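Local coordinates for MgGH51 (Meripilus giganteus, PDB 6ZPV), which catalyses the release of terminal alpha-L-arabinofuranosyl residues from arabinose-containing glycans, as a fungal hydrolase of family GH51, at residues I377-A385 / P392-H400; T201-L209 / E273-T281. All coordinates share one frame; numbering follows the deposited sequence.

Contact 1 lies in the wall of the (beta/alpha)8 barrel; contact 2 joins the loop entering it to one of its helices. Contact 2 comes first along the chain and closes before contact 1 opens. It sets the loop 201-209, which runs from strand 189-198 of an antiparallel sheet to helix 211-219, against the barrel helix 271-281. That helix leads into strand 284-289; strand 345-348 follows in the sheet order, and then the neighbouring strands 378-381 and 396-403 paired in contact 1. The centres lie about 29 Å apart and the nearest atoms about 11 Å, without touching. Contact 1 thus forms part of the parallel barrel wall, while contact 2 joins a helix outside that wall to the chain entering the barrel.

Contact 1: I377-A385 / P392-H400; sequences IRFIATTNA and PVPQSYDVH
Arg-378 carries CG opposite its backbone N (chi1 -166°) and stays extended out to NE, which carries the guanidinium across Gln-395 and to Ser-396. There NE gives a bent hydrogen bond to Ser-396 OG (2.8 Å), and NH2 reaches Gln-395 O (3.0 Å) from above the carbonyl plane. The Gln-395 amide stacks on one guanidinium face, the planes 18° apart, with its NE2 offset toward the rim. Ser-396 OG is also bonded to Thr-424 of the next strand. With an alanine here, Gln-395 O would probably lose this donor and the Gln-395 amide the flat group it lies on. Further along, Ala-381 N donates to Ser-396 O and Ala-381 O accepts from Asp-398 N (both 3.0 Å), a parallel pairing that makes strands 378-381 and 396-403 neighbours in the eight-stranded (beta/alpha)8 barrel. The link between these two strands is short and has no helix. Before the pairing sets in, a water spans the gap, donating to Phe-379 O and accepting from Gln-395 N. Tyr-397 turns CG away from its carbonyl carbon, and its ring turns one face to Ala-385. Ala-385 CA sits over the ring centre, 3.6 Å from the centroid, in a CH-pi contact, while Ala-381 CB touches CE1 of Tyr-397 obliquely (3.6 Å). The phenol OH is bonded to Trp-386 N and, through a second water, to Thr-383 OG1 and Asn-384 O.

Contact 2: T201-L209 / E273-T281; sequences TFKNRPNGL and EYLQFFEDT
Arg-205 reaches across from loop 201-209 to Asp-280 on helix 271-281; Asp-280 meets it from the opposite direction and Gln-276 crosses it at about a right angle. CB heads for the helix, and the chain then bends at chi2 (-50°). CG comes to 3.5 Å from Asp-280 OD2 and, with CD, lies across the CG methylene of Gln-276. NE bonds Asp-280 OD2 almost straight (3.0 Å, 174°), close to the guanidinium plane. Round CZ, the guanidinium turns its edge to the Asp-280 carboxylate, with Gln-276 NE2 over one face. NH2 completes a side-on, two-nitrogen salt bridge at Asp-280 OD1 (2.8 Å), both oxygens being met on their syn sides. Gln-276 NE2 reaches the same OD1 from the other face of the carboxylate (3.0 Å), so two donors hold this oxygen from opposite faces, which is likely to fix the rotation of the carboxylate; together they would be expected to favour the ionised acid. Arg-205 also opens a type II turn through Gly-208, which presents Asn-207 to the start of the segment 273-281. Asn-207 ND2 donates a hydrogen bond to Glu-273 OE2 (2.8 Å) from above the carboxylate plane, amide and carboxylate standing 89° apart, and also bonds Gly-268 O. Asn-207 OD1 is bonded to Tyr-34, and Glu-273 OE2 also pairs with Arg-254. Toward the interior Leu-209 CD1 rests over the face of buried Phe-277, 3.8 Å from its centroid, and CE2 of partly exposed Phe-202 comes to that ring's edge at CE1 of Phe-277 (3.7 Å). Salt bridge and amide bonds beside an apolar group of Phe-202, Leu-209 and Phe-277 dock the chain leaving an antiparallel sheet on an outer helix of the (beta/alpha)8 barrel.

Contact 1: I377-A385 / P392-H400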
# COMPACT_ATOMS: atom_id res chain seq x y z
N ILE A 377 -22.12 -0.94 10.29
CA ILE A 377 -21.14 -0.97 9.19
C ILE A 377 -21.82 -0.84 7.83
O ILE A 377 -22.90 -1.38 7.65
CB ILE A 377 -20.26 -2.22 9.26
CG1 ILE A 377 -19.39 -2.13 10.51
CG2 ILE A 377 -19.42 -2.39 8.00
CD1 ILE A 377 -18.48 -3.35 10.68
N ARG A 378 -21.22 -0.09 6.92
CA ARG A 378 -21.73 -0.00 5.55
C ARG A 378 -20.97 -1.00 4.67
O ARG A 378 -19.75 -0.94 4.56
CB ARG A 378 -21.59 1.42 5.00
CG ARG A 378 -22.37 1.69 3.73
CD ARG A 378 -22.12 3.08 3.16
NE ARG A 378 -23.10 3.48 2.16
CZ ARG A 378 -24.06 4.36 2.32
NH1 ARG A 378 -24.32 4.90 3.51
NH2 ARG A 378 -24.87 4.64 1.26
N PHE A 379 -21.69 -1.92 4.05
CA PHE A 379 -21.11 -2.98 3.23
C PHE A 379 -21.09 -2.59 1.77
O PHE A 379 -22.12 -2.15 1.20
CB PHE A 379 -21.82 -4.32 3.47
CG PHE A 379 -21.54 -4.85 4.86
CD1 PHE A 379 -20.37 -5.56 5.11
CD2 PHE A 379 -22.37 -4.56 5.92
CE1 PHE A 379 -20.05 -5.98 6.40
CE2 PHE A 379 -22.03 -4.95 7.21
CZ PHE A 379 -20.87 -5.65 7.45
N ILE A 380 -19.96 -2.80 1.11
CA ILE A 380 -19.73 -2.37 -0.29
C ILE A 380 -19.70 -3.60 -1.20
O ILE A 380 -18.89 -4.53 -0.97
CB ILE A 380 -18.42 -1.59 -0.39
CG1 ILE A 380 -18.32 -0.43 0.59
CG2 ILE A 380 -18.20 -1.15 -1.80
CD1 ILE A 380 -16.95 0.10 0.82
N ALA A 381 -20.53 -3.59 -2.25
CA ALA A 381 -20.61 -4.64 -3.25
C ALA A 381 -19.55 -4.41 -4.35
O ALA A 381 -19.23 -3.25 -4.68
CB ALA A 381 -22.00 -4.70 -3.81
N THR A 382 -19.13 -5.51 -4.99
CA THR A 382 -18.03 -5.44 -5.93
C THR A 382 -18.39 -5.89 -7.34
O THR A 382 -17.54 -5.82 -8.25
CB THR A 382 -16.86 -6.30 -5.43
OG1 THR A 382 -17.27 -7.65 -5.60
CG2 THR A 382 -16.43 -5.97 -4.03
N THR A 383 -19.61 -6.39 -7.57
CA THR A 383 -20.09 -6.62 -8.91
C THR A 383 -20.31 -5.26 -9.63
O THR A 383 -20.31 -4.20 -8.98
CB THR A 383 -21.38 -7.46 -8.87
OG1 THR A 383 -22.18 -7.09 -7.74
CG2 THR A 383 -21.06 -8.94 -8.83
N ASN A 384 -20.54 -5.35 -10.94
CA ASN A 384 -20.92 -4.13 -11.68
C ASN A 384 -22.24 -3.62 -11.11
O ASN A 384 -23.15 -4.44 -10.73
CB ASN A 384 -21.09 -4.45 -13.17
CG ASN A 384 -19.80 -4.88 -13.81
OD1 ASN A 384 -18.72 -4.41 -13.45
ND2 ASN A 384 -19.91 -5.76 -14.80
N ALA A 385 -22.40 -2.33 -11.05
CA ALA A 385 -23.56 -1.78 -10.35
C ALA A 385 -24.85 -2.29 -10.96
O ALA A 385 -25.07 -2.14 -12.16
CB ALA A 385 -23.47 -0.27 -10.39
N PRO A 392 -29.31 -8.33 0.28
CA PRO A 392 -29.96 -7.02 0.42
C PRO A 392 -29.44 -5.99 -0.58
O PRO A 392 -28.38 -6.12 -1.19
CB PRO A 392 -29.59 -6.65 1.89
CG PRO A 392 -28.30 -7.30 2.14
CD PRO A 392 -28.43 -8.60 1.41
N VAL A 393 -30.23 -4.94 -0.76
CA VAL A 393 -29.86 -3.82 -1.67
C VAL A 393 -28.56 -3.22 -1.16
O VAL A 393 -28.43 -2.84 0.00
CB VAL A 393 -30.98 -2.77 -1.74
CG1 VAL A 393 -30.51 -1.55 -2.57
CG2 VAL A 393 -32.25 -3.33 -2.31
N PRO A 394 -27.49 -3.19 -2.00
CA PRO A 394 -26.24 -2.61 -1.57
C PRO A 394 -26.39 -1.11 -1.32
O PRO A 394 -26.88 -0.40 -2.20
CB PRO A 394 -25.26 -2.87 -2.71
CG PRO A 394 -25.89 -3.89 -3.54
CD PRO A 394 -27.38 -3.74 -3.36
N GLN A 395 -25.80 -0.66 -0.20
CA GLN A 395 -25.73 0.79 0.02
C GLN A 395 -24.61 1.43 -0.77
O GLN A 395 -24.68 2.67 -0.98
CB GLN A 395 -25.55 1.05 1.50
CG GLN A 395 -26.72 0.58 2.33
CD GLN A 395 -26.57 1.17 3.69
OE1 GLN A 395 -25.85 0.63 4.56
NE2 GLN A 395 -27.24 2.31 3.85
N SER A 396 -23.61 0.68 -1.18
CA SER A 396 -22.47 1.20 -1.95
C SER A 396 -21.97 0.14 -2.93
O SER A 396 -22.06 -1.09 -2.65
CB SER A 396 -21.37 1.59 -1.03
OG SER A 396 -21.67 2.63 -0.14
N TYR A 397 -21.37 0.62 -4.00
CA TYR A 397 -20.63 -0.19 -4.98
C TYR A 397 -19.21 0.38 -5.14
O TYR A 397 -19.03 1.61 -5.09
CB TYR A 397 -21.29 -0.15 -6.36
CG TYR A 397 -22.42 -1.15 -6.54
CD1 TYR A 397 -22.12 -2.47 -6.83
CD2 TYR A 397 -23.76 -0.82 -6.45
CE1 TYR A 397 -23.09 -3.42 -7.04
CE2 TYR A 397 -24.74 -1.77 -6.64
CZ TYR A 397 -24.42 -3.09 -6.95
OH TYR A 397 -25.40 -3.99 -7.21
N ASP A 398 -18.25 -0.52 -5.38
CA ASP A 398 -16.87 -0.21 -5.72
C ASP A 398 -16.72 -0.33 -7.24
O ASP A 398 -16.96 -1.42 -7.81
CB ASP A 398 -15.89 -1.14 -5.01
CG ASP A 398 -14.42 -0.82 -5.25
OD1 ASP A 398 -14.18 0.20 -5.97
OD2 ASP A 398 -13.54 -1.59 -4.79
N VAL A 399 -16.34 0.77 -7.89
CA VAL A 399 -16.12 0.87 -9.35
C VAL A 399 -14.64 1.00 -9.62
O VAL A 399 -13.97 1.88 -9.03
CB VAL A 399 -16.92 2.08 -9.90
CG1 VAL A 399 -16.76 2.22 -11.39
CG2 VAL A 399 -18.37 2.04 -9.50
N HIS A 400 -14.10 0.18 -10.53
CA HIS A 400 -12.68 0.23 -10.93
C HIS A 400 -12.58 0.60 -12.40
O HIS A 400 -13.33 0.05 -13.20
CB HIS A 400 -12.00 -1.15 -10.74
CG HIS A 400 -12.03 -1.65 -9.33
ND1 HIS A 400 -11.61 -2.93 -9.02
CD2 HIS A 400 -12.40 -1.07 -8.17
CE1 HIS A 400 -11.75 -3.09 -7.72
NE2 HIS A 400 -12.22 -1.99 -7.16
O HOH W 1 -25.13 0.58 7.02
O HOH W 2 -24.76 -2.44 1.84
O HOH W 3 -24.63 -1.79 4.50
O HOH W 4 -15.56 -3.81 -8.13
O HOH W 5 -24.44 -5.96 -8.78
O HOH W 6 -19.34 -1.65 -9.18

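Contact 2: T201-L209 / E273-T281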
# COMPACT_ATOMS: atom_id res chain seq x y z
N THR A 201 11.57 2.52 12.78
CA THR A 201 10.27 2.45 12.11
C THR A 201 9.47 3.73 12.27
O THR A 201 9.68 4.51 13.21
CB THR A 201 9.50 1.24 12.62
OG1 THR A 201 9.36 1.36 14.02
CG2 THR A 201 10.12 -0.07 12.20
N PHE A 202 8.49 3.90 11.41
CA PHE A 202 7.51 5.01 11.54
C PHE A 202 6.87 4.96 12.91
O PHE A 202 6.38 3.90 13.36
CB PHE A 202 6.49 4.84 10.42
CG PHE A 202 5.45 5.92 10.33
CD1 PHE A 202 5.78 7.23 10.00
CD2 PHE A 202 4.11 5.65 10.59
CE1 PHE A 202 4.82 8.20 9.88
CE2 PHE A 202 3.17 6.65 10.46
CZ PHE A 202 3.50 7.92 10.13
N LYS A 203 6.88 6.08 13.61
CA LYS A 203 6.30 6.22 14.96
C LYS A 203 6.90 5.21 15.93
O LYS A 203 6.31 4.93 16.98
CB LYS A 203 4.77 6.14 14.92
CG LYS A 203 4.16 7.23 14.08
CD LYS A 203 4.28 8.61 14.55
CE LYS A 203 3.38 9.51 13.71
NZ LYS A 203 3.79 10.90 13.90
N ASN A 204 8.10 4.69 15.63
CA ASN A 204 8.78 3.71 16.53
C ASN A 204 7.86 2.54 16.87
O ASN A 204 8.03 1.92 17.93
CB ASN A 204 9.38 4.34 17.78
CG ASN A 204 10.33 5.45 17.40
OD1 ASN A 204 11.23 5.29 16.57
ND2 ASN A 204 10.11 6.61 18.00
N ARG A 205 7.02 2.11 15.93
CA ARG A 205 6.18 0.96 16.21
C ARG A 205 6.96 -0.33 16.05
O ARG A 205 7.68 -0.53 15.06
CB ARG A 205 4.97 0.87 15.26
CG ARG A 205 4.03 2.10 15.35
CD ARG A 205 3.64 2.42 16.80
NE ARG A 205 2.73 3.51 16.85
CZ ARG A 205 2.44 4.18 17.95
NH1 ARG A 205 3.05 3.86 19.08
NH2 ARG A 205 1.64 5.24 17.87
N PRO A 206 6.86 -1.25 17.04
CA PRO A 206 7.41 -2.55 16.88
C PRO A 206 6.71 -3.20 15.67
O PRO A 206 5.53 -3.10 15.40
CB PRO A 206 7.11 -3.27 18.17
CG PRO A 206 6.81 -2.28 19.13
CD PRO A 206 6.24 -1.12 18.34
N ASN A 207 7.50 -3.89 14.96
CA ASN A 207 7.09 -4.61 13.76
C ASN A 207 6.47 -3.67 12.72
O ASN A 207 5.56 -4.08 11.97
CB ASN A 207 6.18 -5.81 14.07
CG ASN A 207 6.12 -6.76 12.90
OD1 ASN A 207 7.21 -7.09 12.35
ND2 ASN A 207 4.92 -7.20 12.51
N GLY A 208 6.95 -2.42 12.68
CA GLY A 208 6.26 -1.36 11.93
C GLY A 208 6.86 -1.11 10.54
O GLY A 208 7.38 -2.02 9.86
N LEU A 209 6.68 0.13 10.11
CA LEU A 209 6.69 0.50 8.68
C LEU A 209 7.90 1.37 8.33
O LEU A 209 8.46 2.09 9.19
CB LEU A 209 5.37 1.15 8.33
CG LEU A 209 4.12 0.38 8.76
CD1 LEU A 209 2.89 1.09 8.26
CD2 LEU A 209 4.13 -1.06 8.29
N GLU A 273 -0.81 -4.40 12.36
CA GLU A 273 0.12 -3.39 11.81
C GLU A 273 -0.62 -2.41 10.91
O GLU A 273 -0.38 -1.18 10.97
CB GLU A 273 1.29 -4.04 11.11
CG GLU A 273 2.23 -4.85 12.01
CD GLU A 273 1.77 -6.23 12.42
OE1 GLU A 273 0.91 -6.78 11.67
OE2 GLU A 273 2.26 -6.77 13.41
N TYR A 274 -1.54 -2.91 10.09
CA TYR A 274 -2.39 -2.02 9.28
C TYR A 274 -3.16 -1.05 10.20
O TYR A 274 -3.14 0.16 9.97
CB TYR A 274 -3.36 -2.85 8.40
CG TYR A 274 -2.81 -3.52 7.18
CD1 TYR A 274 -2.40 -2.76 6.10
CD2 TYR A 274 -2.78 -4.90 7.04
CE1 TYR A 274 -2.00 -3.34 4.89
CE2 TYR A 274 -2.35 -5.49 5.87
CZ TYR A 274 -1.96 -4.72 4.79
OH TYR A 274 -1.60 -5.26 3.57
N LEU A 275 -3.88 -1.61 11.16
CA LEU A 275 -4.73 -0.78 12.00
C LEU A 275 -3.94 0.27 12.79
O LEU A 275 -4.40 1.43 12.88
CB LEU A 275 -5.55 -1.67 12.96
CG LEU A 275 -6.52 -2.63 12.29
CD1 LEU A 275 -7.05 -3.64 13.27
CD2 LEU A 275 -7.66 -1.86 11.64
N GLN A 276 -2.76 -0.09 13.27
CA GLN A 276 -1.92 0.87 14.00
C GLN A 276 -1.51 2.00 13.05
O GLN A 276 -1.45 3.17 13.47
CB GLN A 276 -0.71 0.18 14.62
CG GLN A 276 0.07 1.09 15.54
CD GLN A 276 -0.77 1.62 16.69
OE1 GLN A 276 -1.20 0.81 17.54
NE2 GLN A 276 -0.94 2.93 16.79
N PHE A 277 -1.19 1.68 11.80
CA PHE A 277 -0.82 2.73 10.83
C PHE A 277 -1.98 3.69 10.60
O PHE A 277 -1.78 4.91 10.51
CB PHE A 277 -0.42 2.07 9.51
CG PHE A 277 0.00 3.04 8.44
CD1 PHE A 277 1.01 3.96 8.68
CD2 PHE A 277 -0.54 2.97 7.17
CE1 PHE A 277 1.41 4.85 7.70
CE2 PHE A 277 -0.10 3.83 6.18
CZ PHE A 277 0.89 4.72 6.43
N PHE A 278 -3.21 3.16 10.56
CA PHE A 278 -4.39 4.03 10.40
C PHE A 278 -4.51 5.00 11.60
O PHE A 278 -4.71 6.22 11.41
CB PHE A 278 -5.66 3.21 10.21
CG PHE A 278 -5.59 2.16 9.14
CD1 PHE A 278 -4.68 2.23 8.09
CD2 PHE A 278 -6.39 1.04 9.22
CE1 PHE A 278 -4.59 1.21 7.17
CE2 PHE A 278 -6.29 0.02 8.28
CZ PHE A 278 -5.36 0.08 7.30
N GLU A 279 -4.37 4.43 12.80
CA GLU A 279 -4.39 5.25 14.01
C GLU A 279 -3.30 6.31 13.94
O GLU A 279 -3.54 7.51 14.28
CB GLU A 279 -4.20 4.38 15.27
CG GLU A 279 -4.13 5.14 16.54
CD GLU A 279 -4.19 4.20 17.71
OE1 GLU A 279 -3.15 4.09 18.46
OE2 GLU A 279 -5.18 3.51 17.86
N ASP A 280 -2.12 5.96 13.47
CA ASP A 280 -0.96 6.86 13.44
C ASP A 280 -1.06 7.96 12.39
O ASP A 280 -0.28 8.90 12.45
CB ASP A 280 0.34 6.06 13.23
CG ASP A 280 0.71 5.18 14.42
OD1 ASP A 280 0.15 5.39 15.53
OD2 ASP A 280 1.60 4.31 14.23
N THR A 281 -1.92 7.82 11.41
CA THR A 281 -2.05 8.76 10.30
C THR A 281 -3.40 9.46 10.26
O THR A 281 -3.61 10.33 9.39
CB THR A 281 -1.81 8.03 8.98
OG1 THR A 281 -2.75 6.99 8.83
CG2 THR A 281 -0.40 7.54 8.82